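Side-chain contacts in glycerol Dehydrogenase (Unidentified, PDB 5XN8), which probably catalyses the NAD-dependent oxidation of glycerol to dihydroxyacetone and carries a zinc ion in its metal site: residues 152-157 against 232-237; 205-210 against 294-299. All blocks are in the same frame, centred on the assembly; numbering follows the deposited sequence.

Interaction 1 (152-157 against 232-237)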
loop_
_atom_site.group_PDB
_atom_site.type_symbol
_atom_site.label_atom_id
_atom_site.label_comp_id
_atom_site.label_asym_id
_atom_site.label_seq_id
_atom_site.Cartn_x
_atom_site.Cartn_y
_atom_site.Cartn_z
ATOM N N MET A 152 -2.073 3.952 -41.898
ATOM C CA MET A 152 -2.148 5.193 -41.144
ATOM C C MET A 152 -0.822 5.930 -41.281
ATOM O O MET A 152 0.161 5.573 -40.637
ATOM C CB MET A 152 -2.445 4.883 -39.673
ATOM C CG MET A 152 -3.653 3.982 -39.445
ATOM S SD MET A 152 -5.212 4.750 -39.923
ATOM C CE MET A 152 -5.416 5.971 -38.639
ATOM N N ASP A 153 -0.791 6.941 -42.149
ATOM C CA ASP A 153 0.388 7.781 -42.302
ATOM C C ASP A 153 0.282 8.899 -41.284
ATOM O O ASP A 153 -0.484 9.856 -41.467
ATOM C CB ASP A 153 0.511 8.345 -43.728
ATOM C CG ASP A 153 1.873 8.995 -43.984
ATOM O OD1 ASP A 153 2.472 9.553 -43.040
ATOM O OD2 ASP A 153 2.353 8.937 -45.129
ATOM N N THR A 154 1.069 8.777 -40.220
ATOM C CA THR A 154 0.977 9.682 -39.079
ATOM C C THR A 154 1.599 11.056 -39.345
ATOM O O THR A 154 1.350 11.986 -38.590
ATOM C CB THR A 154 1.650 9.053 -37.846
ATOM O OG1 THR A 154 3.024 8.796 -38.144
ATOM C CG2 THR A 154 0.950 7.737 -37.464
ATOM N N ALA A 155 2.416 11.180 -40.393
ATOM C CA ALA A 155 2.920 12.486 -40.846
ATOM C C ALA A 155 1.806 13.309 -41.486
ATOM O O ALA A 155 1.751 14.531 -41.316
ATOM C CB ALA A 155 4.083 12.306 -41.821
ATOM N N ILE A 156 0.921 12.636 -42.214
ATOM C CA ILE A 156 -0.258 13.278 -42.825
ATOM C C ILE A 156 -1.332 13.557 -41.767
ATOM O O ILE A 156 -1.909 14.636 -41.740
ATOM C CB ILE A 156 -0.844 12.418 -43.969
ATOM C CG1 ILE A 156 0.189 12.256 -45.086
ATOM C CG2 ILE A 156 -2.139 13.019 -44.518
ATOM C CD1 ILE A 156 -0.161 11.210 -46.117
ATOM N N ILE A 157 -1.590 12.578 -40.904
ATOM C CA ILE A 157 -2.607 12.714 -39.850
ATOM C C ILE A 157 -2.262 13.829 -38.853
ATOM O O ILE A 157 -3.138 14.587 -38.452
ATOM C CB ILE A 157 -2.856 11.369 -39.131
ATOM C CG1 ILE A 157 -3.525 10.375 -40.094
ATOM C CG2 ILE A 157 -3.736 11.550 -37.894
ATOM C CD1 ILE A 157 -3.319 8.918 -39.726
ATOM N N ARG A 232 0.690 6.472 -30.314
ATOM C CA ARG A 232 -0.105 5.649 -29.387
ATOM C C ARG A 232 -1.592 5.998 -29.458
ATOM O O ARG A 232 -2.444 5.108 -29.405
ATOM C CB ARG A 232 0.363 5.804 -27.932
ATOM C CG ARG A 232 1.807 5.445 -27.624
ATOM C CD ARG A 232 2.106 3.965 -27.763
ATOM N NE ARG A 232 3.543 3.698 -27.587
ATOM C CZ ARG A 232 4.186 3.610 -26.414
ATOM N NH1 ARG A 232 3.545 3.769 -25.250
ATOM N NH2 ARG A 232 5.488 3.360 -26.399
ATOM N N ILE A 233 -1.890 7.291 -29.562
ATOM C CA ILE A 233 -3.274 7.773 -29.639
ATOM C C ILE A 233 -3.929 7.466 -30.981
ATOM O O ILE A 233 -5.113 7.155 -31.017
ATOM C CB ILE A 233 -3.360 9.287 -29.280
ATOM C CG1 ILE A 233 -3.134 9.471 -27.773
ATOM C CG2 ILE A 233 -4.689 9.923 -29.707
ATOM C CD1 ILE A 233 -4.278 9.029 -26.879
ATOM N N ILE A 234 -3.174 7.559 -32.075
ATOM C CA ILE A 234 -3.673 7.146 -33.399
ATOM C C ILE A 234 -4.019 5.649 -33.417
ATOM O O ILE A 234 -4.997 5.247 -34.055
ATOM C CB ILE A 234 -2.673 7.504 -34.526
ATOM C CG1 ILE A 234 -2.638 9.022 -34.732
ATOM C CG2 ILE A 234 -3.044 6.828 -35.847
ATOM C CD1 ILE A 234 -1.461 9.503 -35.561
ATOM N N GLU A 235 -3.227 4.831 -32.732
ATOM C CA GLU A 235 -3.504 3.395 -32.623
ATOM C C GLU A 235 -4.719 3.144 -31.731
ATOM O O GLU A 235 -5.570 2.315 -32.062
ATOM C CB GLU A 235 -2.295 2.651 -32.063
ATOM C CG GLU A 235 -2.413 1.132 -32.169
ATOM C CD GLU A 235 -1.418 0.373 -31.317
ATOM O OE1 GLU A 235 -0.365 0.945 -30.982
ATOM O OE2 GLU A 235 -1.695 -0.812 -30.983
ATOM N N ALA A 236 -4.769 3.844 -30.597
ATOM C CA ALA A 236 -5.935 3.814 -29.716
ATOM C C ALA A 236 -7.213 4.182 -30.468
ATOM O O ALA A 236 -8.203 3.449 -30.415
ATOM C CB ALA A 236 -5.732 4.751 -28.531
ATOM N N ASN A 237 -7.162 5.307 -31.179
ATOM C CA ASN A 237 -8.301 5.835 -31.945
ATOM C C ASN A 237 -8.758 4.951 -33.096
ATOM O O ASN A 237 -9.938 5.000 -33.473
ATOM C CB ASN A 237 -7.975 7.234 -32.517
ATOM C CG ASN A 237 -8.010 8.334 -31.471
ATOM O OD1 ASN A 237 -8.139 8.076 -30.268
ATOM N ND2 ASN A 237 -7.909 9.579 -31.934
#
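Ile234 pushes its side chain from helix 228-247 against Met152, Thr154 and Ile157, and both of its branches are used. Its CD1, at the end of the extended CG1 branch, leads. That methyl meets Thr154 CG2 at 3.5 Å, the closest approach of the contact, and lies 3.8 Å from Ile157 CG2. In both pairs the side chains pass at a slant, methyl against methyl. The other branch, Ile234 CG2, is left for the methionine: Met152 CE sits 3.8 Å from it. Met152 and Ile234 run past each other in opposite senses, and the bends of the thioether chain at chi2 and chi3 (-66° and -72°) fold CE back toward the isoleucine.

The three receiving residues straddle a strand-to-helix junction. Met152 belongs to the end of strand 149-153 in the parallel sheet of the nucleotide-binding domain, while Thr154 and Ile157 lie on the helix that starts straight after it. Asp153 is the N-cap of that helix; its OD1 accepts from Ala155 N at 3.1 Å, and OD2 is bonded to Ser18 OG. Helix 228-247, on the other side of the contact, belongs to the helical part of the chain, which places this buried apolar patch at the seam between the two halves of an iron-containing alcohol dehydrogenase.

Thr154 divides its two branches between different tasks. With chi1 at 60°, OG1 lies between the backbone N and the carbonyl carbon and hydrogen-bonds Glu231 OE2, on the same helix as Ile234, while CG2 is turned to Ile234. Strand 10-14 borders the patch, with Gln13 packing on both Thr154 and Ile234.

Interaction 2 (205-210 against 294-299)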
loop_
_atom_site.group_PDB
_atom_site.type_symbol
_atom_site.label_atom_id
_atom_site.label_comp_id
_atom_site.label_asym_id
_atom_site.label_seq_id
_atom_site.Cartn_x
_atom_site.Cartn_y
_atom_site.Cartn_z
ATOM N N LEU A 205 -7.338 -1.162 -22.884
ATOM C CA LEU A 205 -6.093 -0.510 -23.275
ATOM C C LEU A 205 -6.351 0.810 -23.995
ATOM O O LEU A 205 -5.627 1.783 -23.797
ATOM C CB LEU A 205 -5.257 -1.434 -24.164
ATOM C CG LEU A 205 -3.875 -0.904 -24.555
ATOM C CD1 LEU A 205 -2.970 -0.785 -23.337
ATOM C CD2 LEU A 205 -3.261 -1.795 -25.615
ATOM N N CYS A 206 -7.362 0.835 -24.850
ATOM C CA CYS A 206 -7.804 2.080 -25.496
ATOM C C CYS A 206 -7.992 3.200 -24.470
ATOM O O CYS A 206 -7.408 4.287 -24.601
ATOM C CB CYS A 206 -9.112 1.831 -26.242
ATOM S SG CYS A 206 -9.709 3.217 -27.191
ATOM N N TYR A 207 -8.774 2.900 -23.432
ATOM C CA TYR A 207 -9.113 3.846 -22.374
ATOM C C TYR A 207 -7.900 4.288 -21.561
ATOM O O TYR A 207 -7.730 5.487 -21.329
ATOM C CB TYR A 207 -10.191 3.232 -21.457
ATOM C CG TYR A 207 -10.586 4.067 -20.257
ATOM C CD1 TYR A 207 -11.190 5.315 -20.415
ATOM C CD2 TYR A 207 -10.363 3.605 -18.968
ATOM C CE1 TYR A 207 -11.558 6.076 -19.320
ATOM C CE2 TYR A 207 -10.725 4.352 -17.863
ATOM C CZ TYR A 207 -11.314 5.598 -18.044
ATOM O OH TYR A 207 -11.666 6.367 -16.953
ATOM N N ASP A 208 -7.057 3.342 -21.137
ATOM C CA ASP A 208 -5.844 3.674 -20.361
ATOM C C ASP A 208 -4.841 4.475 -21.183
ATOM O O ASP A 208 -4.112 5.304 -20.641
ATOM C CB ASP A 208 -5.144 2.412 -19.818
ATOM C CG ASP A 208 -5.997 1.643 -18.806
ATOM O OD1 ASP A 208 -6.810 2.256 -18.069
ATOM O OD2 ASP A 208 -5.843 0.403 -18.745
ATOM N N THR A 209 -4.785 4.197 -22.480
ATOM C CA THR A 209 -3.920 4.929 -23.408
ATOM C C THR A 209 -4.378 6.383 -23.571
ATOM O O THR A 209 -3.550 7.283 -23.577
ATOM C CB THR A 209 -3.846 4.231 -24.784
ATOM O OG1 THR A 209 -3.372 2.897 -24.609
ATOM C CG2 THR A 209 -2.909 4.959 -25.730
ATOM N N LEU A 210 -5.681 6.615 -23.680
ATOM C CA LEU A 210 -6.202 7.999 -23.729
ATOM C C LEU A 210 -5.782 8.802 -22.500
ATOM O O LEU A 210 -5.295 9.921 -22.640
ATOM C CB LEU A 210 -7.717 8.036 -23.846
ATOM C CG LEU A 210 -8.351 7.584 -25.147
ATOM C CD1 LEU A 210 -9.864 7.551 -25.019
ATOM C CD2 LEU A 210 -7.942 8.480 -26.292
ATOM N N GLU A 294 -15.272 11.776 -12.520
ATOM C CA GLU A 294 -14.313 12.890 -12.476
ATOM C C GLU A 294 -13.077 12.730 -13.381
ATOM O O GLU A 294 -12.586 13.733 -13.928
ATOM C CB GLU A 294 -13.881 13.178 -11.034
ATOM C CG GLU A 294 -14.958 13.840 -10.202
ATOM C CD GLU A 294 -14.486 14.205 -8.796
ATOM O OE1 GLU A 294 -13.278 14.053 -8.485
ATOM O OE2 GLU A 294 -15.325 14.616 -7.963
ATOM N N THR A 295 -12.579 11.505 -13.540
ATOM C CA THR A 295 -11.487 11.246 -14.481
ATOM C C THR A 295 -11.908 11.477 -15.940
ATOM O O THR A 295 -11.116 11.987 -16.737
ATOM C CB THR A 295 -10.840 9.840 -14.335
ATOM O OG1 THR A 295 -10.379 9.440 -15.631
ATOM C CG2 THR A 295 -11.748 8.770 -13.896
ATOM N N VAL A 296 -13.150 11.120 -16.276
ATOM C CA VAL A 296 -13.695 11.315 -17.621
ATOM C C VAL A 296 -14.026 12.789 -17.881
ATOM O O VAL A 296 -13.720 13.315 -18.950
ATOM C CB VAL A 296 -14.931 10.427 -17.863
ATOM C CG1 VAL A 296 -15.598 10.746 -19.199
ATOM C CG2 VAL A 296 -14.532 8.964 -17.825
ATOM N N LEU A 297 -14.674 13.439 -16.921
ATOM C CA LEU A 297 -14.901 14.879 -16.984
ATOM C C LEU A 297 -13.576 15.640 -17.139
ATOM O O LEU A 297 -13.451 16.526 -17.998
ATOM C CB LEU A 297 -15.606 15.368 -15.716
ATOM C CG LEU A 297 -17.095 15.103 -15.545
ATOM C CD1 LEU A 297 -17.497 15.481 -14.130
ATOM C CD2 LEU A 297 -17.958 15.838 -16.581
ATOM N N GLY A 298 -12.599 15.275 -16.307
ATOM C CA GLY A 298 -11.266 15.861 -16.344
ATOM C C GLY A 298 -10.560 15.674 -17.660
ATOM O O GLY A 298 -9.957 16.608 -18.172
ATOM N N PHE A 299 -10.660 14.475 -18.220
ATOM C CA PHE A 299 -10.110 14.185 -19.548
ATOM C C PHE A 299 -10.778 15.041 -20.617
ATOM O O PHE A 299 -10.081 15.726 -21.379
ATOM C CB PHE A 299 -10.263 12.701 -19.894
ATOM C CG PHE A 299 -9.838 12.358 -21.293
ATOM C CD1 PHE A 299 -8.494 12.160 -21.594
ATOM C CD2 PHE A 299 -10.778 12.228 -22.313
ATOM C CE1 PHE A 299 -8.086 11.875 -22.884
ATOM C CE2 PHE A 299 -10.381 11.926 -23.604
ATOM C CZ PHE A 299 -9.030 11.754 -23.889
#
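This is a buried, largely apolar helix-to-helix contact in the all-helical half of the chain, where helix 197-223 faces helix 290-303. The axes of the two short segments stay 12.3 Å apart at their closest and make an angle of 57°, so the two backbones are bridged by a large side chain from each helix, Tyr207 from one and Phe299 from the other.

At one end Tyr207 reaches across. Its CG is anti to the backbone N (chi1 176°), and the ring extends until the hydroxyl lies beside Thr295 and Val296. Tyr207 OH lies 3.6 Å from Thr295 OG1, too long to count as a hydrogen bond, the two side chains arriving from opposite directions. Val296 CG2 comes within 4.0 Å of Tyr207 OH and approaches the ring obliquely. The same ring is held from within its own chain by Phe177, which meets it edge-to-face, and by Trp176.

At the other end Phe299 supplies the ring, and its chi1 of 175° sends it toward Leu210. Phe299 CZ packs 3.9 Å from Leu210 CB, and CE1 comes to 3.4 Å from Leu210 O, the ring meeting that carbonyl oxygen at a slant. The contact thus falls on the backbone and the root of the leucine. Leu210 also packs on Met169 and Leu173 of helix 162-185, and Leu173 touches Phe299 as well.

Val296, for its part, rests on Leu280 and Leu283 of helix 271-285. Helices 162-185 and 271-285, which both pack against the contact, carry the zinc ligands Asp171 and His271. A helical bundle of this kind is the metal-binding domain of iron-containing alcohol dehydrogenases.

In the fold
Interactions 1 and 2 have centres about 18 Å apart and are joined through two helices consecutive in the chain, 197-223 and 228-247. Ile233, next to Ile234, carries the link: its CD1 lies 3.8 Å from Leu210 CD2, while Ala236 O is 3.6 Å from Cys206 SG. Packing thus runs from the sheet of interaction 1 through to helix 290-303 in interaction 2. Neither contact touches the zinc site; interaction 1 lies nearer the probable NAD site and interaction 2 nearer the metal. The side chain of Ile157 is about 6 Å from that of Thr116, a probable NAD-binding residue, whereas the side chain of Leu210 is about 8 Å from that of the metal ligand Asp171 and about 12 Å from the zinc ion.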